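Local coordinates for protein O-methyltransferase family 2 (Planctopirus limnophila, PDB 5I2H) that probably transfers methyl groups from S-adenosyl-L-methionine to substrate hydroxyls, is probably a dimer, and in this crystal binds the flavone apigenin, at residues 32-43 against 70-80; 63-71 against 321-329. All coordinates share one frame; numbering follows the deposited sequence. Where two conformers were deposited one is given.

How the interactions relate
Helix 64-76 illustrates how one helix can serve two interfaces. Its C-terminal half and the turn after it meet residues 32-43 in interaction 1, inside the dimerisation domain; its N-terminal half meets residues 321-329, from the methyltransferase part of the chain, in interaction 2. Their segments overlap at L70 and V71, and the centres of the two contacts lie about 13 Å apart. Helix 312-324 links them further, since its L319 touches both L32 and V69. Interaction 2 borders the apigenin pocket through L324, and the side chain of T325 is about 4 Å from the ligand. In interaction 1 the side chain of L33 is about 14 Å from a bound apigenin and packs on L23 of the second subunit.

Interaction 1. Residues 32-43 against 70-80; sequences LLAASVAHLHVF and LVTGLCAMQLL
L32 lays its CD2 methyl directly on the backbone of G73, 3.7 Å from G73 CA, where any beta carbon would clash with it. The first torsion of L32 (chi1 -175°, CG turned opposite its own N) aims the branch across the interface, while CD1 rests 4.1 Å from L70 CG. Selenomethionine M77, its chain bent at chi3, brings CE to 3.6 Å from L32 CD2 and SE to 3.9 Å from L33 CG. In return, L74 enters as a knob into a hole formed by L32, S36, V42 and F43. Its CD1 meets V42 CG1 tip to tip at 3.8 Å, and its CD2 lies at the edge of the F43 ring, near CZ. The helical parts 32-39 and 70-76 cross at -107°, with strands 80-82 and 88-90 following, an arrangement consistent with the winged-helix dimerisation domain of O-methyltransferases. A Schellman motif ends helix 64-76, with L79 N bonded to L74 O, and the returning chain sets L79 CD1 3.6 Å from L33 CD2. S36, the polar residue among these apolar side chains, bonds back to its own helix: its OG donates to L32 O at 2.7 Å, on the carbonyl face opposite that taken by S36 N.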
loop_
_atom_site.group_PDB
_atom_site.type_symbol
_atom_site.label_atom_id
_atom_site.label_comp_id
_atom_site.label_asym_id
_atom_site.label_seq_id
_atom_site.Cartn_x
_atom_site.Cartn_y
_atom_site.Cartn_z
ATOM N N LEU A 32 7.012 6.758 0.928
ATOM C CA LEU A 32 8.043 6.888 1.953
ATOM C C LEU A 32 9.297 6.102 1.569
ATOM O O LEU A 32 10.422 6.546 1.831
ATOM C CB LEU A 32 7.523 6.438 3.313
ATOM C CG LEU A 32 8.542 6.679 4.463
ATOM C CD1 LEU A 32 8.889 8.148 4.647
ATOM C CD2 LEU A 32 8.006 6.180 5.763
ATOM N N LEU A 33 9.120 4.936 0.934
ATOM C CA LEU A 33 10.274 4.167 0.450
ATOM C C LEU A 33 11.059 4.965 -0.577
ATOM O O LEU A 33 12.289 5.106 -0.462
ATOM C CB LEU A 33 9.822 2.819 -0.147
ATOM C CG LEU A 33 9.504 1.778 0.921
ATOM C CD1 LEU A 33 8.738 0.621 0.271
ATOM C CD2 LEU A 33 10.769 1.292 1.642
ATOM N N ALA A 34 10.363 5.501 -1.593
ATOM C CA ALA A 34 11.052 6.256 -2.641
ATOM C C ALA A 34 11.672 7.534 -2.087
ATOM O O ALA A 34 12.796 7.898 -2.467
ATOM C CB ALA A 34 10.091 6.567 -3.803
ATOM N N ALA A 35 10.952 8.252 -1.216
ATOM C CA ALA A 35 11.525 9.453 -0.592
ATOM C C ALA A 35 12.787 9.107 0.191
ATOM O O ALA A 35 13.795 9.823 0.121
ATOM C CB ALA A 35 10.493 10.115 0.331
ATOM N N SER A 36 12.753 8.004 0.942
ATOM C CA SER A 36 13.859 7.687 1.843
ATOM C C SER A 36 15.073 7.177 1.085
ATOM O O SER A 36 16.219 7.498 1.452
ATOM C CB SER A 36 13.402 6.653 2.858
ATOM O OG SER A 36 12.341 7.198 3.603
ATOM N N VAL A 37 14.855 6.377 0.038
ATOM C CA VAL A 37 15.979 5.860 -0.745
ATOM C C VAL A 37 16.548 6.936 -1.655
ATOM O O VAL A 37 17.770 7.186 -1.673
ATOM C CB VAL A 37 15.532 4.634 -1.574
ATOM C CG1 VAL A 37 16.616 4.231 -2.615
ATOM C CG2 VAL A 37 15.169 3.483 -0.679
ATOM N N ALA A 38 15.681 7.570 -2.459
ATOM C CA ALA A 38 16.173 8.338 -3.600
ATOM C C ALA A 38 16.365 9.819 -3.320
ATOM O O ALA A 38 17.138 10.468 -4.037
ATOM C CB ALA A 38 15.233 8.177 -4.795
ATOM N N HIS A 39 15.687 10.382 -2.327
ATOM C CA HIS A 39 15.809 11.813 -2.046
ATOM C C HIS A 39 16.547 12.128 -0.760
ATOM O O HIS A 39 17.340 13.082 -0.725
ATOM C CB HIS A 39 14.421 12.462 -1.975
ATOM C CG HIS A 39 13.702 12.481 -3.284
ATOM N ND1 HIS A 39 13.801 13.534 -4.163
ATOM C CD2 HIS A 39 12.906 11.562 -3.884
ATOM C CE1 HIS A 39 13.069 13.279 -5.237
ATOM N NE2 HIS A 39 12.527 12.083 -5.096
ATOM N N LEU A 40 16.277 11.393 0.313
ATOM C CA LEU A 40 16.764 11.774 1.632
ATOM C C LEU A 40 17.987 10.985 2.067
ATOM O O LEU A 40 18.602 11.339 3.064
ATOM C CB LEU A 40 15.637 11.618 2.680
ATOM C CG LEU A 40 14.415 12.513 2.372
ATOM C CD1 LEU A 40 13.227 12.191 3.259
ATOM C CD2 LEU A 40 14.752 14.018 2.442
ATOM N N HIS A 41 18.354 9.926 1.355
ATOM C CA HIS A 41 19.562 9.155 1.658
ATOM C C HIS A 41 19.532 8.538 3.061
ATOM O O HIS A 41 20.594 8.315 3.658
ATOM C CB HIS A 41 20.858 9.980 1.526
ATOM C CG HIS A 41 20.842 11.061 0.483
ATOM N ND1 HIS A 41 21.087 10.817 -0.853
ATOM C CD2 HIS A 41 20.692 12.407 0.595
ATOM C CE1 HIS A 41 21.057 11.958 -1.523
ATOM N NE2 HIS A 41 20.815 12.939 -0.667
ATOM N N VAL A 42 18.330 8.229 3.586
ATOM C CA VAL A 42 18.190 7.769 4.975
ATOM C C VAL A 42 19.066 6.552 5.254
ATOM O O VAL A 42 19.732 6.467 6.294
ATOM C CB VAL A 42 16.716 7.461 5.283
ATOM C CG1 VAL A 42 16.571 6.898 6.679
ATOM C CG2 VAL A 42 15.916 8.715 5.149
ATOM N N PHE A 43 19.024 5.557 4.364
ATOM C CA PHE A 43 19.672 4.276 4.650
ATOM C C PHE A 43 21.178 4.379 4.505
ATOM O O PHE A 43 21.922 3.837 5.328
ATOM C CB PHE A 43 19.090 3.204 3.740
ATOM C CG PHE A 43 17.590 3.130 3.840
ATOM C CD1 PHE A 43 16.996 2.648 5.001
ATOM C CD2 PHE A 43 16.790 3.638 2.828
ATOM C CE1 PHE A 43 15.598 2.619 5.132
ATOM C CE2 PHE A 43 15.398 3.631 2.956
ATOM C CZ PHE A 43 14.806 3.106 4.108
ATOM N N LEU A 70 8.778 10.026 9.525
ATOM C CA LEU A 70 9.652 9.240 8.658
ATOM C C LEU A 70 10.216 8.050 9.416
ATOM O O LEU A 70 10.180 6.911 8.925
ATOM C CB LEU A 70 10.773 10.139 8.113
ATOM C CG LEU A 70 11.777 9.417 7.208
ATOM C CD1 LEU A 70 12.220 10.275 6.019
ATOM C CD2 LEU A 70 12.991 9.053 8.007
ATOM N N VAL A 71 10.721 8.293 10.630
ATOM C CA VAL A 71 11.313 7.211 11.410
ATOM C C VAL A 71 10.254 6.195 11.803
ATOM O O VAL A 71 10.481 4.974 11.720
ATOM C CB VAL A 71 12.051 7.768 12.641
ATOM C CG1 VAL A 71 12.358 6.635 13.651
ATOM C CG2 VAL A 71 13.334 8.471 12.203
ATOM N N THR A 72 9.090 6.670 12.261
ATOM C CA THR A 72 8.017 5.751 12.618
ATOM C C THR A 72 7.596 4.894 11.428
ATOM O O THR A 72 7.408 3.674 11.564
ATOM C CB THR A 72 6.831 6.541 13.187
ATOM O OG1 THR A 72 7.245 7.108 14.434
ATOM C CG2 THR A 72 5.586 5.672 13.402
ATOM N N GLY A 73 7.461 5.498 10.248
ATOM C CA GLY A 73 7.083 4.709 9.075
ATOM C C GLY A 73 8.108 3.636 8.736
ATOM O O GLY A 73 7.767 2.471 8.453
ATOM N N LEU A 74 9.386 4.009 8.760
ATOM C CA LEU A 74 10.408 3.042 8.389
ATOM C C LEU A 74 10.592 1.985 9.471
ATOM O O LEU A 74 10.858 0.826 9.145
ATOM C CB LEU A 74 11.744 3.750 8.083
ATOM C CG LEU A 74 11.681 4.724 6.895
ATOM C CD1 LEU A 74 12.979 5.545 6.783
ATOM C CD2 LEU A 74 11.344 4.002 5.579
ATOM N N CYS A 75 10.430 2.349 10.754
ATOM C CA CYS A 75 10.424 1.332 11.797
ATOM C C CYS A 75 9.286 0.348 11.589
ATOM O O CYS A 75 9.465 -0.873 11.748
ATOM C CB CYS A 75 10.280 1.985 13.177
ATOM S SG CYS A 75 11.802 2.793 13.801
ATOM N N ALA A 76 8.092 0.868 11.238
ATOM C CA ALA A 76 6.930 0.012 11.100
ATOM C C ALA A 76 7.081 -0.959 9.935
ATOM O O ALA A 76 6.487 -2.044 9.972
ATOM C CB ALA A 76 5.667 0.861 10.928
HETATM N N MSE A 77 7.870 -0.595 8.918
HETATM C CA MSE A 77 8.151 -1.455 7.767
HETATM C C MSE A 77 9.338 -2.391 8.044
HETATM O O MSE A 77 9.820 -3.069 7.140
HETATM C CB MSE A 77 8.440 -0.605 6.531
HETATM C CG MSE A 77 7.182 -0.003 5.902
HETATM SE SE MSE A 77 7.592 1.007 4.247
HETATM C CE MSE A 77 7.330 2.753 4.991
ATOM N N GLN A 78 9.817 -2.388 9.297
ATOM C CA GLN A 78 10.893 -3.275 9.760
ATOM C C GLN A 78 12.215 -2.952 9.062
ATOM O O GLN A 78 13.038 -3.835 8.779
ATOM C CB GLN A 78 10.521 -4.746 9.581
ATOM C CG GLN A 78 9.207 -5.113 10.236
ATOM C CD GLN A 78 9.243 -6.504 10.818
ATOM O OE1 GLN A 78 9.313 -7.488 10.087
ATOM N NE2 GLN A 78 9.243 -6.592 12.145
ATOM N N LEU A 79 12.430 -1.665 8.799
ATOM C CA LEU A 79 13.648 -1.208 8.130
ATOM C C LEU A 79 14.570 -0.422 9.047
ATOM O O LEU A 79 15.787 -0.399 8.828
ATOM C CB LEU A 79 13.294 -0.351 6.910
ATOM C CG LEU A 79 12.456 -1.094 5.865
ATOM C CD1 LEU A 79 12.004 -0.134 4.761
ATOM C CD2 LEU A 79 13.247 -2.293 5.303
ATOM N N LEU A 80 14.009 0.246 10.052
ATOM C CA LEU A 80 14.793 0.834 11.127
ATOM C C LEU A 80 14.378 0.206 12.447
ATOM O O LEU A 80 13.310 -0.406 12.574
ATOM C CB LEU A 80 14.612 2.353 11.201
ATOM C CG LEU A 80 14.907 3.201 9.968
ATOM C CD1 LEU A 80 14.699 4.692 10.270
ATOM C CD2 LEU A 80 16.287 2.982 9.474
#

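Interaction 2. Residues 63-71 against 321-329; sequences SERATQVLV and LFSLTEGRA
R65 reaches from helix 64-76 to the turn that follows helix 312-324, where its NH1 donates to two backbone carbonyls. CG opposite the backbone N (chi1 -177°) and a bend at chi3 (64°) bring the guanidinium there. The bond to G327 O (2.8 Å) lies in the guanidinium plane and meets a carbonyl lone pair; that to T325 O (3.0 Å) arrives from above the carbonyl plane. An ST turn, with T325 OG1 accepting from G327 N, shapes this acceptor loop. Among the charged pairs, R65 NH2 forms a salt bridge with D129. The flat charged group also lies between F322 CD1 on one face, the planes 44° apart, and E326 O on the other, the latter without a hydrogen bond. A lysine in place of R65 would probably not serve both carbonyls and D129 at once, leaving at least one of these bonds unmade, and would remove the flat group that rests obliquely against F322. Water also joins the segments: water 1 accepts from R328 NE at 2.8 Å and donates to E64 OE1. Apolar contacts complete the interface. V69 CG2 makes a CH-pi contact, 4.0 Å from the F322 ring centroid, while A66 CB touches F322 CZ at 3.8 Å. V69 CG1 packs against R328 CB. The whole joins the dimerisation domain to the Rossmann-like methyltransferase domain, beside the apigenin pocket, where L321 and L324 touch the flavone.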
loop_
_atom_site.group_PDB
_atom_site.type_symbol
_atom_site.label_atom_id
_atom_site.label_comp_id
_atom_site.label_asym_id
_atom_site.label_seq_id
_atom_site.Cartn_x
_atom_site.Cartn_y
_atom_site.Cartn_z
ATOM N N SER A 63 12.313 18.908 10.294
ATOM C CA SER A 63 11.672 19.226 11.563
ATOM C C SER A 63 11.561 17.976 12.424
ATOM O O SER A 63 11.706 16.849 11.943
ATOM C CB SER A 63 10.280 19.823 11.332
ATOM O OG SER A 63 9.395 18.855 10.767
ATOM N N GLU A 64 11.307 18.199 13.717
ATOM C CA GLU A 64 11.015 17.098 14.626
ATOM C C GLU A 64 9.841 16.283 14.128
ATOM O O GLU A 64 9.887 15.049 14.137
ATOM C CB GLU A 64 10.707 17.619 16.032
ATOM C CG GLU A 64 10.738 16.530 17.146
ATOM C CD GLU A 64 9.355 15.899 17.534
ATOM O OE1 GLU A 64 8.274 16.347 17.046
ATOM O OE2 GLU A 64 9.365 14.935 18.357
ATOM N N ARG A 65 8.779 16.954 13.685
ATOM C CA ARG A 65 7.598 16.218 13.247
ATOM C C ARG A 65 7.916 15.398 12.006
ATOM O O ARG A 65 7.578 14.206 11.933
ATOM C CB ARG A 65 6.431 17.180 12.975
ATOM C CG ARG A 65 5.133 16.429 12.571
ATOM C CD ARG A 65 3.937 17.365 12.377
ATOM N NE ARG A 65 4.139 18.295 11.282
ATOM C CZ ARG A 65 3.319 18.424 10.249
ATOM N NH1 ARG A 65 2.227 17.657 10.143
ATOM N NH2 ARG A 65 3.585 19.341 9.323
ATOM N N ALA A 66 8.575 16.017 11.015
ATOM C CA ALA A 66 8.895 15.282 9.790
ATOM C C ALA A 66 9.801 14.104 10.094
ATOM O O ALA A 66 9.626 13.008 9.530
ATOM C CB ALA A 66 9.559 16.208 8.764
ATOM N N THR A 67 10.769 14.298 10.997
ATOM C CA THR A 67 11.669 13.188 11.305
ATOM C C THR A 67 10.918 12.065 12.019
ATOM O O THR A 67 11.132 10.874 11.713
ATOM C CB THR A 67 12.872 13.673 12.118
ATOM O OG1 THR A 67 13.530 14.733 11.403
ATOM C CG2 THR A 67 13.875 12.532 12.316
ATOM N N GLN A 68 9.996 12.420 12.929
ATOM C CA GLN A 68 9.231 11.398 13.638
ATOM C C GLN A 68 8.387 10.586 12.675
ATOM O O GLN A 68 8.342 9.359 12.786
ATOM C CB GLN A 68 8.321 11.980 14.724
ATOM C CG GLN A 68 8.990 12.579 15.931
ATOM C CD GLN A 68 9.385 11.570 17.001
ATOM O OE1 GLN A 68 9.583 10.388 16.735
ATOM N NE2 GLN A 68 9.482 12.052 18.237
ATOM N N VAL A 69 7.669 11.241 11.750
ATOM C CA VAL A 69 6.787 10.429 10.910
ATOM C C VAL A 69 7.616 9.540 9.974
ATOM O O VAL A 69 7.217 8.412 9.667
ATOM C CB VAL A 69 5.746 11.258 10.120
ATOM C CG1 VAL A 69 4.946 12.169 11.065
ATOM C CG2 VAL A 69 6.350 12.076 9.015
ATOM N N LEU A 70 8.778 10.026 9.525
ATOM C CA LEU A 70 9.652 9.240 8.658
ATOM C C LEU A 70 10.216 8.050 9.416
ATOM O O LEU A 70 10.180 6.911 8.925
ATOM C CB LEU A 70 10.773 10.139 8.113
ATOM C CG LEU A 70 11.777 9.417 7.208
ATOM C CD1 LEU A 70 12.220 10.275 6.019
ATOM C CD2 LEU A 70 12.991 9.053 8.007
ATOM N N VAL A 71 10.721 8.293 10.630
ATOM C CA VAL A 71 11.313 7.211 11.410
ATOM C C VAL A 71 10.254 6.195 11.803
ATOM O O VAL A 71 10.481 4.974 11.720
ATOM C CB VAL A 71 12.051 7.768 12.641
ATOM C CG1 VAL A 71 12.358 6.635 13.651
ATOM C CG2 VAL A 71 13.334 8.471 12.203
ATOM N N LEU A 321 -1.840 12.028 7.558
ATOM C CA LEU A 321 -2.157 13.177 8.415
ATOM C C LEU A 321 -1.052 14.229 8.358
ATOM O O LEU A 321 -1.323 15.448 8.343
ATOM C CB LEU A 321 -2.376 12.702 9.853
ATOM C CG LEU A 321 -3.594 11.795 10.063
ATOM C CD1 LEU A 321 -3.552 11.229 11.467
ATOM C CD2 LEU A 321 -4.915 12.564 9.793
ATOM N N PHE A 322 0.203 13.781 8.338
ATOM C CA PHE A 322 1.321 14.713 8.215
ATOM C C PHE A 322 1.221 15.502 6.920
ATOM O O PHE A 322 1.515 16.710 6.885
ATOM C CB PHE A 322 2.640 13.939 8.270
ATOM C CG PHE A 322 3.840 14.777 7.949
ATOM C CD1 PHE A 322 4.433 15.561 8.930
ATOM C CD2 PHE A 322 4.350 14.824 6.637
ATOM C CE1 PHE A 322 5.523 16.367 8.626
ATOM C CE2 PHE A 322 5.446 15.610 6.329
ATOM C CZ PHE A 322 6.039 16.386 7.321
ATOM N N SER A 323 0.776 14.833 5.845
ATOM C CA SER A 323 0.706 15.474 4.535
ATOM C C SER A 323 -0.412 16.495 4.457
ATOM O O SER A 323 -0.321 17.441 3.667
ATOM C CB SER A 323 0.496 14.436 3.433
ATOM O OG SER A 323 1.581 13.533 3.416
ATOM N N LEU A 324 -1.475 16.307 5.234
ATOM C CA LEU A 324 -2.684 17.104 5.102
ATOM C C LEU A 324 -2.909 18.101 6.228
ATOM O O LEU A 324 -3.769 18.985 6.080
ATOM C CB LEU A 324 -3.905 16.183 5.028
ATOM C CG LEU A 324 -3.998 15.278 3.794
ATOM C CD1 LEU A 324 -5.028 14.193 4.004
ATOM C CD2 LEU A 324 -4.363 16.114 2.585
ATOM N N THR A 325 -2.198 17.969 7.349
ATOM C CA THR A 325 -2.493 18.723 8.558
ATOM C C THR A 325 -1.182 19.149 9.205
ATOM O O THR A 325 -0.092 18.895 8.666
ATOM C CB THR A 325 -3.309 17.917 9.568
ATOM O OG1 THR A 325 -2.452 17.000 10.246
ATOM C CG2 THR A 325 -4.435 17.141 8.915
ATOM N N GLU A 326 -1.292 19.784 10.382
ATOM C CA GLU A 326 -0.133 20.191 11.171
ATOM C C GLU A 326 0.306 19.126 12.179
ATOM O O GLU A 326 1.306 19.325 12.885
ATOM C CB GLU A 326 -0.433 21.493 11.904
ATOM C CG GLU A 326 -0.610 22.648 10.925
ATOM C CD GLU A 326 -0.916 23.993 11.608
ATOM O OE1 GLU A 326 -0.671 24.166 12.827
ATOM O OE2 GLU A 326 -1.417 24.894 10.906
ATOM N N GLY A 327 -0.388 17.993 12.236
ATOM C CA GLY A 327 -0.055 16.978 13.216
ATOM C C GLY A 327 0.429 15.649 12.652
ATOM O O GLY A 327 1.099 15.579 11.609
ATOM N N ARG A 328 0.071 14.586 13.358
ATOM C CA ARG A 328 0.422 13.217 13.012
ATOM C C ARG A 328 -0.338 12.325 13.987
ATOM O O ARG A 328 -1.009 12.821 14.904
ATOM C CB ARG A 328 1.936 12.988 13.110
ATOM C CG ARG A 328 2.505 13.238 14.549
ATOM C CD ARG A 328 3.814 12.405 14.749
ATOM N NE ARG A 328 4.564 12.748 15.956
ATOM C CZ ARG A 328 4.524 12.079 17.106
ATOM N NH1 ARG A 328 3.766 10.979 17.236
ATOM N NH2 ARG A 328 5.233 12.522 18.147
ATOM N N ALA A 329 -0.248 10.999 13.783
ATOM C CA ALA A 329 -0.772 10.111 14.820
ATOM C C ALA A 329 0.127 10.188 16.045
ATOM O O ALA A 329 1.349 10.371 15.929
ATOM C CB ALA A 329 -0.859 8.662 14.321
HETATM O O HOH W 1 5.827 15.208 16.305
HETATM O O HOH W 2 2.777 18.966 6.055
#